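Local coordinates for WbbM protein (Klebsiella pneumoniae, PDB 6U4B) that is thought to act as a bifunctional glycosyltransferase that polymerises O-antigen polysaccharide, at residues Y86-N91 with D221-Y226. Residues are numbered along the deposited sequence; the frame is centred on the assembly and turned at random.
Sequences YWVWKN and DIFVDY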
ATOM      1  N   TYR A  86      -6.097  -5.626  43.909  1.00 40.25           N
ATOM      2  CA  TYR A  86      -7.360  -5.334  43.236  1.00 42.69           C
ATOM      3  C   TYR A  86      -7.755  -6.462  42.290  1.00 43.58           C
ATOM      4  O   TYR A  86      -8.914  -6.895  42.273  1.00 44.13           O
ATOM      5  CB  TYR A  86      -7.254  -4.010  42.476  1.00 46.04           C
ATOM      6  CG  TYR A  86      -8.535  -3.588  41.789  1.00 46.82           C
ATOM      7  CD1 TYR A  86      -8.826  -4.005  40.495  1.00 43.36           C
ATOM      8  CD2 TYR A  86      -9.454  -2.771  42.436  1.00 47.39           C
ATOM      9  CE1 TYR A  86      -9.996  -3.624  39.869  1.00 42.62           C
ATOM     10  CE2 TYR A  86     -10.627  -2.385  41.816  1.00 48.40           C
ATOM     11  CZ  TYR A  86     -10.892  -2.813  40.534  1.00 48.56           C
ATOM     12  OH  TYR A  86     -12.061  -2.431  39.916  1.00 52.33           O
ATOM     13  N   TRP A  87      -6.798  -6.955  41.497  1.00 46.22           N
ATOM     14  CA  TRP A  87      -7.113  -7.971  40.496  1.00 45.54           C
ATOM     15  C   TRP A  87      -7.590  -9.264  41.145  1.00 48.74           C
ATOM     16  O   TRP A  87      -8.545  -9.888  40.667  1.00 50.31           O
ATOM     17  CB  TRP A  87      -5.895  -8.237  39.610  1.00 40.28           C
ATOM     18  CG  TRP A  87      -6.151  -9.265  38.549  1.00 45.95           C
ATOM     19  CD1 TRP A  87      -6.660  -9.048  37.301  1.00 42.86           C
ATOM     20  CD2 TRP A  87      -5.915 -10.675  38.646  1.00 50.16           C
ATOM     21  NE1 TRP A  87      -6.754 -10.234  36.615  1.00 47.66           N
ATOM     22  CE2 TRP A  87      -6.302 -11.248  37.418  1.00 50.51           C
ATOM     23  CE3 TRP A  87      -5.411 -11.508  39.651  1.00 48.85           C
ATOM     24  CZ2 TRP A  87      -6.203 -12.616  37.167  1.00 50.55           C
ATOM     25  CZ3 TRP A  87      -5.313 -12.865  39.400  1.00 46.09           C
ATOM     26  CH2 TRP A  87      -5.707 -13.404  38.169  1.00 50.98           C
ATOM     27  N   VAL A  88      -6.936  -9.685  42.231  1.00 43.65           N
ATOM     28  CA  VAL A  88      -7.378 -10.879  42.945  1.00 46.17           C
ATOM     29  C   VAL A  88      -8.760 -10.656  43.543  1.00 48.90           C
ATOM     30  O   VAL A  88      -9.635 -11.530  43.477  1.00 49.62           O
ATOM     31  CB  VAL A  88      -6.349 -11.263  44.026  1.00 43.53           C
ATOM     32  CG1 VAL A  88      -6.872 -12.407  44.876  1.00 43.18           C
ATOM     33  CG2 VAL A  88      -5.017 -11.633  43.393  1.00 43.97           C
ATOM     34  N   TRP A  89      -8.980  -9.473  44.123  1.00 47.19           N
ATOM     35  CA  TRP A  89     -10.262  -9.147  44.738  1.00 50.13           C
ATOM     36  C   TRP A  89     -11.410  -9.276  43.744  1.00 50.49           C
ATOM     37  O   TRP A  89     -12.461  -9.841  44.069  1.00 50.36           O
ATOM     38  CB  TRP A  89     -10.196  -7.730  45.313  1.00 51.31           C
ATOM     39  CG  TRP A  89     -11.492  -7.172  45.817  1.00 54.01           C
ATOM     40  CD1 TRP A  89     -12.502  -7.853  46.431  1.00 57.54           C
ATOM     41  CD2 TRP A  89     -11.913  -5.804  45.749  1.00 52.30           C
ATOM     42  NE1 TRP A  89     -13.527  -6.994  46.749  1.00 57.04           N
ATOM     43  CE2 TRP A  89     -13.189  -5.730  46.341  1.00 54.68           C
ATOM     44  CE3 TRP A  89     -11.335  -4.635  45.243  1.00 51.13           C
ATOM     45  CZ2 TRP A  89     -13.897  -4.532  46.441  1.00 58.20           C
ATOM     46  CZ3 TRP A  89     -12.038  -3.447  45.344  1.00 53.46           C
ATOM     47  CH2 TRP A  89     -13.305  -3.405  45.938  1.00 58.30           C
ATOM     48  N   LYS A  90     -11.224  -8.777  42.523  1.00 51.07           N
ATOM     49  CA  LYS A  90     -12.316  -8.692  41.562  1.00 53.39           C
ATOM     50  C   LYS A  90     -12.469  -9.927  40.683  1.00 54.37           C
ATOM     51  O   LYS A  90     -13.561 -10.152  40.147  1.00 52.83           O
ATOM     52  CB  LYS A  90     -12.129  -7.469  40.658  1.00 51.20           C
ATOM     53  CG  LYS A  90     -12.294  -6.144  41.371  1.00 49.99           C
ATOM     54  CD  LYS A  90     -13.667  -6.046  42.015  1.00 54.84           C
ATOM     55  CE  LYS A  90     -13.914  -4.657  42.577  1.00 49.59           C
ATOM     56  NZ  LYS A  90     -15.246  -4.561  43.235  1.00 55.78           N
ATOM     57  N   ASN A  91     -11.419 -10.734  40.518  1.00 53.35           N
ATOM     58  CA  ASN A  91     -11.425 -11.773  39.499  1.00 60.02           C
ATOM     59  C   ASN A  91     -11.145 -13.181  40.007  1.00 60.93           C
ATOM     60  O   ASN A  91     -11.524 -14.142  39.329  1.00 61.67           O
ATOM     61  CB  ASN A  91     -10.402 -11.441  38.400  1.00 60.67           C
ATOM     62  CG  ASN A  91     -10.602 -10.052  37.822  1.00 57.86           C
ATOM     63  OD1 ASN A  91     -11.501  -9.829  37.011  1.00 58.99           O
ATOM     64  ND2 ASN A  91      -9.764  -9.110  38.240  1.00 52.40           N
ATOM     65  N   ASP A 221     -12.731 -13.804  54.584  1.00 66.79           N
ATOM     66  CA  ASP A 221     -13.747 -12.806  54.910  1.00 71.58           C
ATOM     67  C   ASP A 221     -13.118 -11.482  55.329  1.00 66.90           C
ATOM     68  O   ASP A 221     -13.656 -10.411  55.025  1.00 67.66           O
ATOM     69  CB  ASP A 221     -14.669 -13.342  55.999  1.00 80.77           C
ATOM     70  CG  ASP A 221     -15.607 -14.413  55.483  1.00 90.17           C
ATOM     71  OD1 ASP A 221     -16.127 -14.255  54.352  1.00 91.74           O
ATOM     72  OD2 ASP A 221     -15.830 -15.414  56.200  1.00 95.67           O
ATOM     73  N   ILE A 222     -11.979 -11.531  56.020  1.00 61.04           N
ATOM     74  CA  ILE A 222     -11.282 -10.299  56.370  1.00 53.15           C
ATOM     75  C   ILE A 222     -10.706  -9.637  55.124  1.00 56.25           C
ATOM     76  O   ILE A 222     -10.654  -8.403  55.033  1.00 56.58           O
ATOM     77  CB  ILE A 222     -10.192 -10.589  57.420  1.00 51.76           C
ATOM     78  CG1 ILE A 222     -10.817 -11.218  58.670  1.00 54.83           C
ATOM     79  CG2 ILE A 222      -9.445  -9.320  57.794  1.00 50.35           C
ATOM     80  CD1 ILE A 222      -9.854 -11.376  59.830  1.00 54.48           C
ATOM     81  N   PHE A 223     -10.275 -10.435  54.145  1.00 54.11           N
ATOM     82  CA  PHE A 223      -9.718  -9.872  52.918  1.00 50.97           C
ATOM     83  C   PHE A 223     -10.774  -9.119  52.117  1.00 47.97           C
ATOM     84  O   PHE A 223     -10.503  -8.029  51.599  1.00 46.09           O
ATOM     85  CB  PHE A 223      -9.089 -10.981  52.073  1.00 48.12           C
ATOM     86  CG  PHE A 223      -8.752 -10.560  50.672  1.00 46.11           C
ATOM     87  CD1 PHE A 223      -7.622  -9.801  50.414  1.00 45.49           C
ATOM     88  CD2 PHE A 223      -9.561 -10.929  49.609  1.00 46.23           C
ATOM     89  CE1 PHE A 223      -7.308  -9.414  49.125  1.00 45.21           C
ATOM     90  CE2 PHE A 223      -9.252 -10.547  48.318  1.00 44.50           C
ATOM     91  CZ  PHE A 223      -8.122  -9.789  48.075  1.00 43.44           C
ATOM     92  N   VAL A 224     -11.978  -9.682  51.998  1.00 52.09           N
ATOM     93  CA  VAL A 224     -13.036  -9.017  51.241  1.00 57.73           C
ATOM     94  C   VAL A 224     -13.458  -7.725  51.929  1.00 57.78           C
ATOM     95  O   VAL A 224     -13.621  -6.685  51.278  1.00 55.36           O
ATOM     96  CB  VAL A 224     -14.231  -9.966  51.041  1.00 62.00           C
ATOM     97  CG1 VAL A 224     -15.458  -9.189  50.579  1.00 62.38           C
ATOM     98  CG2 VAL A 224     -13.884 -11.039  50.034  1.00 63.12           C
ATOM     99  N   ASP A 225     -13.641  -7.766  53.251  1.00 56.55           N
ATOM    100  CA  ASP A 225     -14.050  -6.571  53.981  1.00 55.19           C
ATOM    101  C   ASP A 225     -12.997  -5.475  53.873  1.00 51.96           C
ATOM    102  O   ASP A 225     -13.321  -4.306  53.624  1.00 48.80           O
ATOM    103  CB  ASP A 225     -14.319  -6.917  55.445  1.00 58.75           C
ATOM    104  CG  ASP A 225     -14.807  -5.723  56.240  1.00 70.93           C
ATOM    105  OD1 ASP A 225     -16.002  -5.378  56.121  1.00 75.88           O
ATOM    106  OD2 ASP A 225     -13.994  -5.122  56.977  1.00 73.00           O
ATOM    107  N   TYR A 226     -11.725  -5.836  54.057  1.00 48.06           N
ATOM    108  CA  TYR A 226     -10.654  -4.853  53.931  1.00 45.71           C
ATOM    109  C   TYR A 226     -10.567  -4.307  52.510  1.00 47.90           C
ATOM    110  O   TYR A 226     -10.286  -3.119  52.310  1.00 44.02           O
ATOM    111  CB  TYR A 226      -9.324  -5.477  54.358  1.00 43.88           C
ATOM    112  CG  TYR A 226      -8.119  -4.601  54.105  1.00 40.99           C
ATOM    113  CD1 TYR A 226      -7.064  -5.051  53.320  1.00 45.68           C
ATOM    114  CD2 TYR A 226      -8.040  -3.321  54.641  1.00 41.63           C
ATOM    115  CE1 TYR A 226      -5.957  -4.254  53.081  1.00 45.61           C
ATOM    116  CE2 TYR A 226      -6.939  -2.514  54.409  1.00 42.73           C
ATOM    117  CZ  TYR A 226      -5.902  -2.986  53.627  1.00 44.15           C
ATOM    118  OH  TYR A 226      -4.803  -2.189  53.390  1.00 41.56           O
TER
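W87 O, on the helix that presents V88 and W89 to F223, accepts two N-H groups of the same asparagine. N91 N gives the ordinary helical bond to W87 O at 3.0 Å, and N91 ND2 reaches W87 O at 2.8 Å. The side-chain bond is moderately bent (149° at the hydrogen). It arrives in the carbonyl plane on a lone pair, with a C=O...N angle of 122°. Because ND2 also bonds to D70 O, the last turn of helix 82-91 is tied to the loop at D70. Y86 OH and W87 NE1 add bonds to D70 and T68.

The contacts between the two helices are apolar. The backbones are closest at W89 and V224, whose CA atoms lie 7.1 Å apart, and the two segments together bury only 155 Å². F223 makes the contact: a chi1 of 168°, with CG trans to the main-chain N, carries the outer edge of the ring, CE2 and CZ, up to W89. W89 CA meets F223 CE2 at 4.0 Å, close to the ring plane, so this approach is to the edge rather than a face. W89 CB adds a 4.0 Å contact to F223 CZ, and V88 CG1 comes to the same CZ obliquely at 4.3 Å.

The indole of W89 takes little part in gripping F223. K90 CE sits 3.5 Å above one of its faces, offset toward the rim, and F231, further along helix 220-240, meets it with nearly parallel planes. V88 and F223 converge on V98 of strand 97-102. This is helix-helix packing over the central sheet of an alpha/beta domain: helix 82-91 lies in the crossover between parallel strands 47-51 and 97-102, and helix 220-240 directly follows strand 216-219, which pairs antiparallel with 97-102.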